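Local coordinates for gamma-resorcylate decarboxylase (PDB 4QRO), which probably catalyses the metal-dependent, non-oxidative decarboxylation of gamma-resorcylate (2,6-dihydroxybenzoate) to resorcinol, with manganese bound in its active site, at residues Ile5-His10 with Lys213-His218; Pro62-Ile67 with Asn74-Arg79; Leu101-Gln104 with Leu108-Arg111; Gln268-Ala273 with Asp280-Ser285. One frame throughout, in Å; residues are numbered along the deposited sequence.

Contact 1 (Ile5-His10 with Lys213-His218); sequences IALEEH and KIILGH. With MN (manganese (II) ion), chain K; 38L (2-nitrobenzene-1,3-diol), chain M.
E8 gives up the most surface here, and it does so by sending its carboxylate across to G217 and H218. With CG anti to the backbone N (chi1 -158°) and the chain extended beyond, the carboxylate is carried out to the manganese, which OE1 binds at 2.2 Å. The other oxygen, OE2, lies 3.5 Å from CA of G217, so close that a side chain at that position would run into it; Y162 and S262 hydrogen-bond to this oxygen. The H218 ring stands almost upright to the carboxylate, the two planes 80° apart. Its NE2 is 3.3 Å from OE1 of E8, but the angle is too poor for a hydrogen bond. Instead, NE2 of H218 makes a weak hydrogen bond of 3.0 Å to the nitro oxygen OAK of 2-nitroresorcinol, while ND1 is held by E221. Further back, L7 and I215 meet tip to tip, CD1 to CD1 at 3.8 Å, and F322 touches both side chains. The inhibitor chelates the metal through OAK at 2.4 Å and phenolic OAI at 2.2 Å; NE2 of H10 is a further ligand, and H164 and D287 complete the site. Replacing the H218 imidazole with an alanine's methyl is likely to leave OAK without this donor and the E221 carboxylate without its partner on ND1. The chemistry thus divides into an apolar meeting of L7 and I215 and a polar site where the metal and H218 share one nitro oxygen, consistent with a pocket that receives the substrate's carboxylate there.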
loop_
_atom_site.group_PDB
_atom_site.type_symbol
_atom_site.label_atom_id
_atom_site.label_comp_id
_atom_site.label_asym_id
_atom_site.label_seq_id
_atom_site.Cartn_x
_atom_site.Cartn_y
_atom_site.Cartn_z
ATOM N N ILE A 5 2.940 24.638 11.392
ATOM C CA ILE A 5 3.637 24.724 10.134
ATOM C C ILE A 5 3.091 23.596 9.256
ATOM O O ILE A 5 2.922 22.473 9.716
ATOM C CB ILE A 5 5.162 24.587 10.327
ATOM C CG1 ILE A 5 5.704 25.731 11.208
ATOM C CG2 ILE A 5 5.861 24.505 8.977
ATOM C CD1 ILE A 5 7.110 25.503 11.710
ATOM N N ALA A 6 2.784 23.925 8.011
ATOM C CA ALA A 6 2.169 22.987 7.074
ATOM C C ALA A 6 3.005 22.981 5.816
ATOM O O ALA A 6 3.513 24.043 5.423
ATOM C CB ALA A 6 0.749 23.402 6.820
ATOM N N LEU A 7 3.264 21.806 5.244
ATOM C CA LEU A 7 4.178 21.702 4.088
ATOM C C LEU A 7 3.778 20.823 2.904
ATOM O O LEU A 7 4.631 20.441 2.116
ATOM C CB LEU A 7 5.590 21.292 4.560
ATOM C CG LEU A 7 5.740 19.963 5.306
ATOM C CD1 LEU A 7 7.053 19.298 4.944
ATOM C CD2 LEU A 7 5.619 20.162 6.816
ATOM N N GLU A 8 2.515 20.453 2.797
ATOM C CA GLU A 8 1.983 19.948 1.538
ATOM C C GLU A 8 0.815 20.842 1.164
ATOM O O GLU A 8 -0.355 20.488 1.313
ATOM C CB GLU A 8 1.560 18.466 1.603
ATOM C CG GLU A 8 1.538 17.851 0.208
ATOM C CD GLU A 8 1.084 16.401 0.156
ATOM O OE1 GLU A 8 0.234 16.078 -0.714
ATOM O OE2 GLU A 8 1.627 15.579 0.921
ATOM N N GLU A 9 1.167 22.015 0.656
ATOM C CA GLU A 9 0.254 23.119 0.504
ATOM C C GLU A 9 0.534 23.673 -0.905
ATOM O O GLU A 9 1.610 24.230 -1.196
ATOM C CB GLU A 9 0.485 24.190 1.601
ATOM C CG GLU A 9 0.854 23.681 3.020
ATOM C CD GLU A 9 -0.166 22.726 3.649
ATOM O OE1 GLU A 9 0.238 21.634 4.161
ATOM O OE2 GLU A 9 -1.376 23.052 3.651
ATOM N N HIS A 10 -0.418 23.449 -1.790
ATOM C CA HIS A 10 -0.177 23.578 -3.198
ATOM C C HIS A 10 -0.760 24.851 -3.787
ATOM O O HIS A 10 -1.756 25.376 -3.304
ATOM C CB HIS A 10 -0.790 22.396 -3.947
ATOM C CG HIS A 10 -0.296 21.055 -3.505
ATOM N ND1 HIS A 10 0.994 20.623 -3.736
ATOM C CD2 HIS A 10 -0.947 20.018 -2.924
ATOM C CE1 HIS A 10 1.129 19.390 -3.274
ATOM N NE2 HIS A 10 -0.038 18.996 -2.792
ATOM N N LYS A 213 17.408 13.622 3.484
ATOM C CA LYS A 213 16.107 13.649 4.127
ATOM C C LYS A 213 15.001 13.629 3.081
ATOM O O LYS A 213 14.905 14.545 2.265
ATOM C CB LYS A 213 16.040 14.914 4.967
ATOM C CG LYS A 213 17.153 14.941 6.025
ATOM C CD LYS A 213 17.048 16.150 6.939
ATOM C CE LYS A 213 18.366 16.435 7.649
ATOM N NZ LYS A 213 18.402 17.811 8.221
ATOM N N ILE A 214 14.182 12.570 3.097
ATOM C CA ILE A 214 13.081 12.429 2.157
ATOM C C ILE A 214 11.769 12.545 2.942
ATOM O O ILE A 214 11.618 11.957 4.024
ATOM C CB ILE A 214 13.132 11.067 1.422
ATOM C CG1 ILE A 214 14.550 10.763 0.913
ATOM C CG2 ILE A 214 12.071 10.992 0.320
ATOM C CD1 ILE A 214 15.096 11.708 -0.132
ATOM N N ILE A 215 10.831 13.312 2.408
ATOM C CA ILE A 215 9.525 13.494 3.027
ATOM C C ILE A 215 8.473 12.797 2.174
ATOM O O ILE A 215 8.458 12.928 0.939
ATOM C CB ILE A 215 9.161 14.974 3.146
ATOM C CG1 ILE A 215 10.270 15.736 3.893
ATOM C CG2 ILE A 215 7.843 15.143 3.890
ATOM C CD1 ILE A 215 10.056 17.217 3.954
ATOM N N LEU A 216 7.588 12.057 2.841
ATOM C CA LEU A 216 6.407 11.462 2.204
ATOM C C LEU A 216 5.121 12.011 2.819
ATOM O O LEU A 216 4.999 12.136 4.037
ATOM C CB LEU A 216 6.414 9.943 2.343
ATOM C CG LEU A 216 7.613 9.192 1.790
ATOM C CD1 LEU A 216 7.504 7.725 2.156
ATOM C CD2 LEU A 216 7.717 9.365 0.282
ATOM N N GLY A 217 4.138 12.322 1.992
ATOM C CA GLY A 217 2.856 12.720 2.523
ATOM C C GLY A 217 1.986 11.530 2.875
ATOM O O GLY A 217 2.392 10.366 2.750
ATOM N N HIS A 218 0.767 11.842 3.277
ATOM C CA HIS A 218 -0.306 10.837 3.359
ATOM C C HIS A 218 0.040 9.723 4.356
ATOM O O HIS A 218 -0.307 8.555 4.179
ATOM C CB HIS A 218 -0.635 10.340 1.950
ATOM C CG HIS A 218 -0.767 11.459 0.949
ATOM N ND1 HIS A 218 0.186 11.732 -0.010
ATOM C CD2 HIS A 218 -1.693 12.448 0.845
ATOM C CE1 HIS A 218 -0.175 12.811 -0.700
ATOM N NE2 HIS A 218 -1.314 13.255 -0.203
HETATM MN MN MN K . -0.734 16.886 -2.477
HETATM O OAK 38L M . -1.777 14.800 -2.744
HETATM N NAG 38L M . -2.913 14.549 -3.038
HETATM O OAJ 38L M . -3.437 13.552 -2.542
HETATM C CAA 38L M . -3.607 15.401 -3.932
HETATM C CAF 38L M . -4.910 15.056 -4.278
HETATM O OAH 38L M . -5.720 14.468 -3.353
HETATM C CAE 38L M . -5.390 15.310 -5.563
HETATM C CAD 38L M . -4.590 15.961 -6.496
HETATM C CAC 38L M . -3.351 16.462 -6.105
HETATM C CAB 38L M . -2.877 16.222 -4.816
HETATM O OAI 38L M . -1.688 16.781 -4.433
#

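Contact 2 (Pro62-Ile67 with Asn74-Arg79); sequences PAVQAI and NETARR
V64 and I67 carry the whole contact from the loop side, each laying a methyl group against the helix segment N74-R79. V64 turns CG2 to the backbone of A77, 4.1 Å from its CA, and meets the CB of A77 at the same separation; chi1 of 176° sets CG1 anti to the backbone N and leaves CG2, beside that N, to face the helix. I67 reaches further. Its CD1 settles over the branch of T76, 3.7 Å from CB and 3.8 Å from CG2, the two side chains crossing at a slant.

OG1 of T76 lies 3.5 Å from CD1 of I67, a plain van der Waals contact; the hydroxyl's hydrogen bonds go outside the two segments, to R72 O, one turn back in its own helix, and to E15. The backbone of P62-I67 winds through a short 3-10 turn, in which I67 N bonds to V64 O at 3.1 Å, and this puts both apolar side chains on the side facing the helix.

In the fold, P62-I67 belongs to the loop that leaves strand 52-59, and it packs back on helix 70-90, which follows directly; V64 and I67 also touch A73. Elsewhere on the same helix, N74 and R78 touch helix 106-118.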
loop_
_atom_site.group_PDB
_atom_site.type_symbol
_atom_site.label_atom_id
_atom_site.label_comp_id
_atom_site.label_asym_id
_atom_site.label_seq_id
_atom_site.Cartn_x
_atom_site.Cartn_y
_atom_site.Cartn_z
ATOM N N PRO A 62 0.897 16.815 -12.020
ATOM C CA PRO A 62 2.330 16.454 -12.038
ATOM C C PRO A 62 3.223 17.626 -12.430
ATOM O O PRO A 62 4.447 17.592 -12.207
ATOM C CB PRO A 62 2.406 15.333 -13.078
ATOM C CG PRO A 62 1.154 15.412 -13.883
ATOM C CD PRO A 62 0.147 16.231 -13.146
ATOM N N ALA A 63 2.629 18.640 -13.054
ATOM C CA ALA A 63 3.361 19.858 -13.470
ATOM C C ALA A 63 4.673 19.535 -14.198
ATOM O O ALA A 63 4.649 18.940 -15.288
ATOM C CB ALA A 63 3.578 20.788 -12.276
ATOM N N VAL A 64 5.817 19.849 -13.601
ATOM C CA VAL A 64 7.096 19.746 -14.311
ATOM C C VAL A 64 7.442 18.305 -14.665
ATOM O O VAL A 64 8.078 18.056 -15.686
ATOM C CB VAL A 64 8.235 20.440 -13.531
ATOM C CG1 VAL A 64 9.580 20.254 -14.211
ATOM C CG2 VAL A 64 7.921 21.928 -13.384
ATOM N N GLN A 65 6.968 17.355 -13.867
ATOM C CA GLN A 65 7.267 15.945 -14.098
ATOM C C GLN A 65 6.612 15.335 -15.340
ATOM O O GLN A 65 6.964 14.195 -15.748
ATOM C CB GLN A 65 6.887 15.129 -12.872
ATOM C CG GLN A 65 7.923 15.215 -11.762
ATOM C CD GLN A 65 8.053 16.582 -11.137
ATOM O OE1 GLN A 65 7.169 17.010 -10.431
ATOM N NE2 GLN A 65 9.188 17.272 -11.378
ATOM N N ALA A 66 5.641 16.061 -15.905
ATOM C CA ALA A 66 4.930 15.617 -17.093
ATOM C C ALA A 66 5.397 16.400 -18.347
ATOM O O ALA A 66 4.866 16.215 -19.414
ATOM C CB ALA A 66 3.421 15.765 -16.895
ATOM N N ILE A 67 6.400 17.253 -18.222
ATOM C CA ILE A 67 6.881 18.003 -19.379
ATOM C C ILE A 67 8.058 17.244 -20.022
ATOM O O ILE A 67 9.189 17.256 -19.532
ATOM C CB ILE A 67 7.243 19.429 -18.981
ATOM C CG1 ILE A 67 5.990 20.153 -18.422
ATOM C CG2 ILE A 67 7.864 20.161 -20.184
ATOM C CD1 ILE A 67 6.331 21.494 -17.802
ATOM N N ASN A 74 12.687 22.689 -17.780
ATOM C CA ASN A 74 13.559 23.616 -17.096
ATOM C C ASN A 74 13.014 25.050 -17.111
ATOM O O ASN A 74 13.012 25.731 -16.085
ATOM C CB ASN A 74 14.951 23.550 -17.710
ATOM C CG ASN A 74 15.968 24.359 -16.937
ATOM O OD1 ASN A 74 16.172 24.159 -15.741
ATOM N ND2 ASN A 74 16.612 25.299 -17.620
ATOM N N GLU A 75 12.532 25.489 -18.270
ATOM C CA GLU A 75 11.901 26.812 -18.415
ATOM C C GLU A 75 10.664 27.003 -17.518
ATOM O O GLU A 75 10.518 28.042 -16.871
ATOM C CB GLU A 75 11.549 27.072 -19.898
ATOM C CG GLU A 75 12.785 27.243 -20.785
ATOM C CD GLU A 75 12.503 27.082 -22.279
ATOM O OE1 GLU A 75 13.449 27.255 -23.067
ATOM O OE2 GLU A 75 11.357 26.780 -22.682
ATOM N N THR A 76 9.768 26.011 -17.500
ATOM C CA THR A 76 8.596 26.041 -16.658
ATOM C C THR A 76 8.985 26.066 -15.166
ATOM O O THR A 76 8.443 26.848 -14.394
ATOM C CB THR A 76 7.699 24.821 -16.939
ATOM O OG1 THR A 76 7.355 24.790 -18.337
ATOM C CG2 THR A 76 6.429 24.868 -16.131
ATOM N N ALA A 77 9.916 25.205 -14.772
ATOM C CA ALA A 77 10.378 25.177 -13.379
ATOM C C ALA A 77 10.932 26.553 -12.942
ATOM O O ALA A 77 10.626 27.059 -11.865
ATOM C CB ALA A 77 11.423 24.078 -13.189
ATOM N N ARG A 78 11.731 27.161 -13.797
ATOM C CA ARG A 78 12.357 28.466 -13.485
ATOM C C ARG A 78 11.316 29.570 -13.321
ATOM O O ARG A 78 11.394 30.368 -12.384
ATOM C CB ARG A 78 13.382 28.813 -14.560
ATOM C CG ARG A 78 14.655 27.973 -14.424
ATOM C CD ARG A 78 15.664 28.210 -15.536
ATOM N NE ARG A 78 15.988 29.622 -15.692
ATOM C CZ ARG A 78 17.023 30.265 -15.142
ATOM N NH1 ARG A 78 17.918 29.644 -14.378
ATOM N NH2 ARG A 78 17.176 31.561 -15.379
ATOM N N ARG A 79 10.342 29.594 -14.219
ATOM C CA ARG A 79 9.208 30.516 -14.128
ATOM C C ARG A 79 8.394 30.292 -12.852
ATOM O O ARG A 79 8.029 31.255 -12.171
ATOM C CB ARG A 79 8.293 30.364 -15.350
ATOM C CG ARG A 79 8.783 31.085 -16.594
ATOM C CD ARG A 79 7.653 31.256 -17.596
ATOM N NE ARG A 79 7.269 29.956 -18.139
ATOM C CZ ARG A 79 7.860 29.368 -19.174
ATOM N NH1 ARG A 79 8.860 29.959 -19.825
ATOM N NH2 ARG A 79 7.444 28.179 -19.572
#

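Contact 3 (Leu101-Gln104 with Leu108-Arg111); sequences LPMQ and LAAR
A109 presses its single methyl into the bend made by L101, P102 and M103, and this is the tight part of the contact. CB of A109 lies 3.6 Å from the carbonyl O of P102 and 3.7 Å from SD of M103. The sulfur gets there because the methionine chain is bent: its side chain sets out away from the helix, and chi2 of -70° brings SD back to A109. L101 closes another side, its CD2 resting 3.5 Å from the carbonyl O of A109. The bend is an inverse gamma turn centred on P102, with M103 N weakly bonded to L101 O at 3.0 Å. F150 of helix 148-157 touches L101, M103 and A109, so the alanine is hemmed in from that direction as well.

Toward L108 things relax. The proline ring meets L108 at about a right angle, CG of P102 to CB of L108 at 4.0 Å, and this leucine is partly exposed. R111 marks the solvent side: its guanidinium is turned to solvent and poorly ordered, so its salt bridge to E107 is best taken with caution.

Chemically, the interface consists mostly of methyl, methylene and thioether groups, with two backbone carbonyl oxygens among the closest atoms. Across these two segments the contact is one of shape; the short connection and the bond from L108 N to D105 OD1 also hold the helix start near the turn. A residue as small as alanine is consistent with the close approach, 5.0 Å from CA of P102 to CA of A109.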
loop_
_atom_site.group_PDB
_atom_site.type_symbol
_atom_site.label_atom_id
_atom_site.label_comp_id
_atom_site.label_asym_id
_atom_site.label_seq_id
_atom_site.Cartn_x
_atom_site.Cartn_y
_atom_site.Cartn_z
ATOM N N LEU A 101 11.443 21.141 -9.804
ATOM C CA LEU A 101 12.686 20.734 -10.462
ATOM C C LEU A 101 12.491 19.930 -11.752
ATOM O O LEU A 101 11.619 19.049 -11.834
ATOM C CB LEU A 101 13.570 19.915 -9.529
ATOM C CG LEU A 101 14.009 20.542 -8.225
ATOM C CD1 LEU A 101 14.692 19.461 -7.397
ATOM C CD2 LEU A 101 14.930 21.748 -8.466
ATOM N N PRO A 102 13.317 20.223 -12.771
ATOM C CA PRO A 102 13.231 19.496 -14.015
ATOM C C PRO A 102 14.059 18.235 -13.910
ATOM O O PRO A 102 15.184 18.189 -14.393
ATOM C CB PRO A 102 13.833 20.489 -15.030
ATOM C CG PRO A 102 14.863 21.228 -14.241
ATOM C CD PRO A 102 14.258 21.367 -12.870
ATOM N N MET A 103 13.490 17.214 -13.265
ATOM C CA MET A 103 14.221 15.991 -12.958
ATOM C C MET A 103 14.505 15.151 -14.207
ATOM O O MET A 103 15.258 14.177 -14.158
ATOM C CB MET A 103 13.460 15.184 -11.918
ATOM C CG MET A 103 13.326 15.904 -10.586
ATOM S SD MET A 103 14.837 16.079 -9.638
ATOM C CE MET A 103 15.305 14.364 -9.365
ATOM N N GLN A 104 13.908 15.544 -15.327
ATOM C CA GLN A 104 14.271 15.019 -16.642
ATOM C C GLN A 104 15.785 15.008 -16.866
ATOM O O GLN A 104 16.337 14.087 -17.448
ATOM C CB GLN A 104 13.596 15.862 -17.740
ATOM C CG GLN A 104 12.083 15.613 -17.857
ATOM C CD GLN A 104 11.210 16.379 -16.852
ATOM O OE1 GLN A 104 11.698 17.194 -16.067
ATOM N NE2 GLN A 104 9.910 16.115 -16.886
ATOM N N LEU A 108 20.465 19.806 -14.869
ATOM C CA LEU A 108 19.532 20.944 -14.785
ATOM C C LEU A 108 18.805 21.023 -13.430
ATOM O O LEU A 108 18.663 22.101 -12.861
ATOM C CB LEU A 108 18.482 20.878 -15.902
ATOM C CG LEU A 108 19.007 20.979 -17.343
ATOM C CD1 LEU A 108 17.855 20.926 -18.332
ATOM C CD2 LEU A 108 19.837 22.238 -17.531
ATOM N N ALA A 109 18.332 19.874 -12.936
ATOM C CA ALA A 109 17.641 19.789 -11.634
ATOM C C ALA A 109 18.560 20.244 -10.498
ATOM O O ALA A 109 18.145 20.999 -9.617
ATOM C CB ALA A 109 17.161 18.359 -11.375
ATOM N N ALA A 110 19.815 19.795 -10.529
ATOM C CA ALA A 110 20.796 20.136 -9.502
ATOM C C ALA A 110 21.092 21.624 -9.547
ATOM O O ALA A 110 21.148 22.285 -8.494
ATOM C CB ALA A 110 22.077 19.333 -9.675
ATOM N N ARG A 111 21.235 22.160 -10.755
ATOM C CA ARG A 111 21.499 23.615 -10.905
ATOM C C ARG A 111 20.317 24.455 -10.415
ATOM O O ARG A 111 20.497 25.494 -9.749
ATOM C CB ARG A 111 21.802 24.000 -12.366
ATOM C CG ARG A 111 23.179 23.634 -12.893
ATOM C CD ARG A 111 23.385 24.290 -14.256
ATOM N NE ARG A 111 24.081 23.434 -15.218
ATOM C CZ ARG A 111 25.401 23.273 -15.286
ATOM N NH1 ARG A 111 25.919 22.474 -16.213
ATOM N NH2 ARG A 111 26.212 23.900 -14.439
#

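Contact 4 (Gln268-Ala273 with Asp280-Ser285); sequences QTLIDA and DRILFS
I282 is the one strand residue that touches the helix segment Q268-A273, and it does so with two separate methyls. Its CG2, anti to the backbone N, meets CD1 of L270 at 3.9 Å, the two side chains running at a slant to each other. A chi1 of 177° swings the end of L270 over to the strand, although its first bond does not point there. The other methyl, CD1 of I282, lies 3.9 Å from CB of A273. All three residues are buried, and I313 of helix 307-321 packs on I282 as well.

Polar interactions lie beside this patch. S285 OG donates a 2.6 Å hydrogen bond to F284 O, the donor tilted 25° from the carbonyl plane, and also accepts from L7 N on strand 4-11. On the helix, OG1 of T269 is hydrogen-bonded to the backbone O of Y225 of the second subunit, against which D272 and A273 also pack.

Helix 267-276 thus returns to strand 282-283 within a beta-alpha-beta crossover that began at strand 257-260, the repeating unit of the (beta/alpha)8 barrel on which amidohydrolases are built.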
loop_
_atom_site.group_PDB
_atom_site.type_symbol
_atom_site.label_atom_id
_atom_site.label_comp_id
_atom_site.label_asym_id
_atom_site.label_seq_id
_atom_site.Cartn_x
_atom_site.Cartn_y
_atom_site.Cartn_z
ATOM N N GLN A 268 -6.131 6.294 14.067
ATOM C CA GLN A 268 -5.510 4.945 14.078
ATOM C C GLN A 268 -4.231 4.889 13.239
ATOM O O GLN A 268 -3.237 4.264 13.623
ATOM C CB GLN A 268 -6.497 3.887 13.569
ATOM C CG GLN A 268 -7.686 3.650 14.470
ATOM C CD GLN A 268 -8.907 4.454 14.090
ATOM O OE1 GLN A 268 -8.827 5.653 13.779
ATOM N NE2 GLN A 268 -10.063 3.812 14.163
ATOM N N THR A 269 -4.270 5.520 12.069
ATOM C CA THR A 269 -3.131 5.529 11.136
ATOM C C THR A 269 -1.971 6.324 11.709
ATOM O O THR A 269 -0.832 5.882 11.623
ATOM C CB THR A 269 -3.582 6.122 9.795
ATOM O OG1 THR A 269 -4.690 5.348 9.329
ATOM C CG2 THR A 269 -2.518 6.122 8.740
ATOM N N LEU A 270 -2.254 7.503 12.251
ATOM C CA LEU A 270 -1.248 8.282 12.978
ATOM C C LEU A 270 -0.587 7.482 14.110
ATOM O O LEU A 270 0.629 7.491 14.239
ATOM C CB LEU A 270 -1.874 9.558 13.571
ATOM C CG LEU A 270 -0.920 10.410 14.429
ATOM C CD1 LEU A 270 0.276 10.872 13.592
ATOM C CD2 LEU A 270 -1.656 11.598 15.047
ATOM N N ILE A 271 -1.392 6.788 14.919
ATOM C CA ILE A 271 -0.866 6.014 16.048
ATOM C C ILE A 271 0.019 4.891 15.543
ATOM O O ILE A 271 1.097 4.668 16.105
ATOM C CB ILE A 271 -1.983 5.461 16.962
ATOM C CG1 ILE A 271 -2.694 6.614 17.711
ATOM C CG2 ILE A 271 -1.446 4.446 17.983
ATOM C CD1 ILE A 271 -3.952 6.144 18.418
ATOM N N ASP A 272 -0.392 4.209 14.475
ATOM C CA ASP A 272 0.466 3.172 13.892
ATOM C C ASP A 272 1.793 3.785 13.455
ATOM O O ASP A 272 2.861 3.240 13.724
ATOM C CB ASP A 272 -0.203 2.508 12.702
ATOM C CG ASP A 272 0.589 1.335 12.171
ATOM O OD1 ASP A 272 1.052 0.483 12.958
ATOM O OD2 ASP A 272 0.801 1.275 10.968
ATOM N N ALA A 273 1.738 4.918 12.770
ATOM C CA ALA A 273 2.990 5.525 12.311
ATOM C C ALA A 273 3.847 5.946 13.493
ATOM O O ALA A 273 5.060 5.751 13.433
ATOM C CB ALA A 273 2.752 6.687 11.350
ATOM N N ASP A 280 8.749 12.040 16.308
ATOM C CA ASP A 280 9.812 12.988 15.885
ATOM C C ASP A 280 9.939 13.108 14.376
ATOM O O ASP A 280 10.532 14.069 13.898
ATOM C CB ASP A 280 11.198 12.549 16.405
ATOM C CG ASP A 280 11.361 12.732 17.909
ATOM O OD1 ASP A 280 10.551 13.419 18.521
ATOM O OD2 ASP A 280 12.313 12.173 18.482
ATOM N N ARG A 281 9.407 12.136 13.631
ATOM C CA ARG A 281 9.506 12.105 12.157
ATOM C C ARG A 281 8.163 12.277 11.462
ATOM O O ARG A 281 8.032 11.988 10.270
ATOM C CB ARG A 281 10.188 10.816 11.691
ATOM C CG ARG A 281 11.639 10.769 12.127
ATOM C CD ARG A 281 12.418 9.586 11.598
ATOM N NE ARG A 281 13.830 9.778 11.882
ATOM C CZ ARG A 281 14.714 10.225 11.001
ATOM N NH1 ARG A 281 14.345 10.483 9.747
ATOM N NH2 ARG A 281 15.978 10.376 11.366
ATOM N N ILE A 282 7.179 12.789 12.197
ATOM C CA ILE A 282 5.851 13.054 11.676
ATOM C C ILE A 282 5.576 14.567 11.706
ATOM O O ILE A 282 5.824 15.225 12.703
ATOM C CB ILE A 282 4.790 12.244 12.448
ATOM C CG1 ILE A 282 5.127 10.751 12.290
ATOM C CG2 ILE A 282 3.413 12.484 11.856
ATOM C CD1 ILE A 282 4.274 9.821 13.125
ATOM N N LEU A 283 5.110 15.090 10.570
ATOM C CA LEU A 283 4.872 16.495 10.383
ATOM C C LEU A 283 3.412 16.764 10.013
ATOM O O LEU A 283 2.858 16.084 9.163
ATOM C CB LEU A 283 5.765 17.016 9.252
ATOM C CG LEU A 283 7.240 16.562 9.237
ATOM C CD1 LEU A 283 8.020 17.136 8.057
ATOM C CD2 LEU A 283 7.918 16.971 10.503
ATOM N N PHE A 284 2.824 17.795 10.623
ATOM C CA PHE A 284 1.511 18.270 10.221
ATOM C C PHE A 284 1.565 18.780 8.783
ATOM O O PHE A 284 2.551 19.366 8.367
ATOM C CB PHE A 284 1.000 19.357 11.180
ATOM C CG PHE A 284 -0.341 19.949 10.781
ATOM C CD1 PHE A 284 -1.518 19.237 10.928
ATOM C CD2 PHE A 284 -0.410 21.213 10.224
ATOM C CE1 PHE A 284 -2.733 19.802 10.579
ATOM C CE2 PHE A 284 -1.606 21.769 9.861
ATOM C CZ PHE A 284 -2.777 21.059 10.019
ATOM N N SER A 285 0.530 18.470 8.008
ATOM C CA SER A 285 0.311 19.094 6.697
ATOM C C SER A 285 -1.133 18.852 6.340
ATOM O O SER A 285 -1.789 18.030 6.971
ATOM C CB SER A 285 1.233 18.515 5.628
ATOM O OG SER A 285 2.563 19.003 5.816
#

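Contact 1 spans the barrel interior, joining strand 4-11 to strand 214-216, and both contacts 2 and 3 fall along the chain inside the loop it closes; contact 4 comes later. Contacts 1 and 4 have centres 12 Å apart and touch where the chain around S285 runs beside L7 and E8. Contacts 2 and 3 are 9 Å apart between centres; contact 2 uses helix 70-90 and contact 3 helix 106-118, and the two touch, linked by the hydrogen bond from Q104 to V64 O. The centres of these two contacts lie 31 and 30 Å from that of contact 4, on the other side of the chain's centre. Packing of outer helices and loops thus flanks a central metal site from two sides.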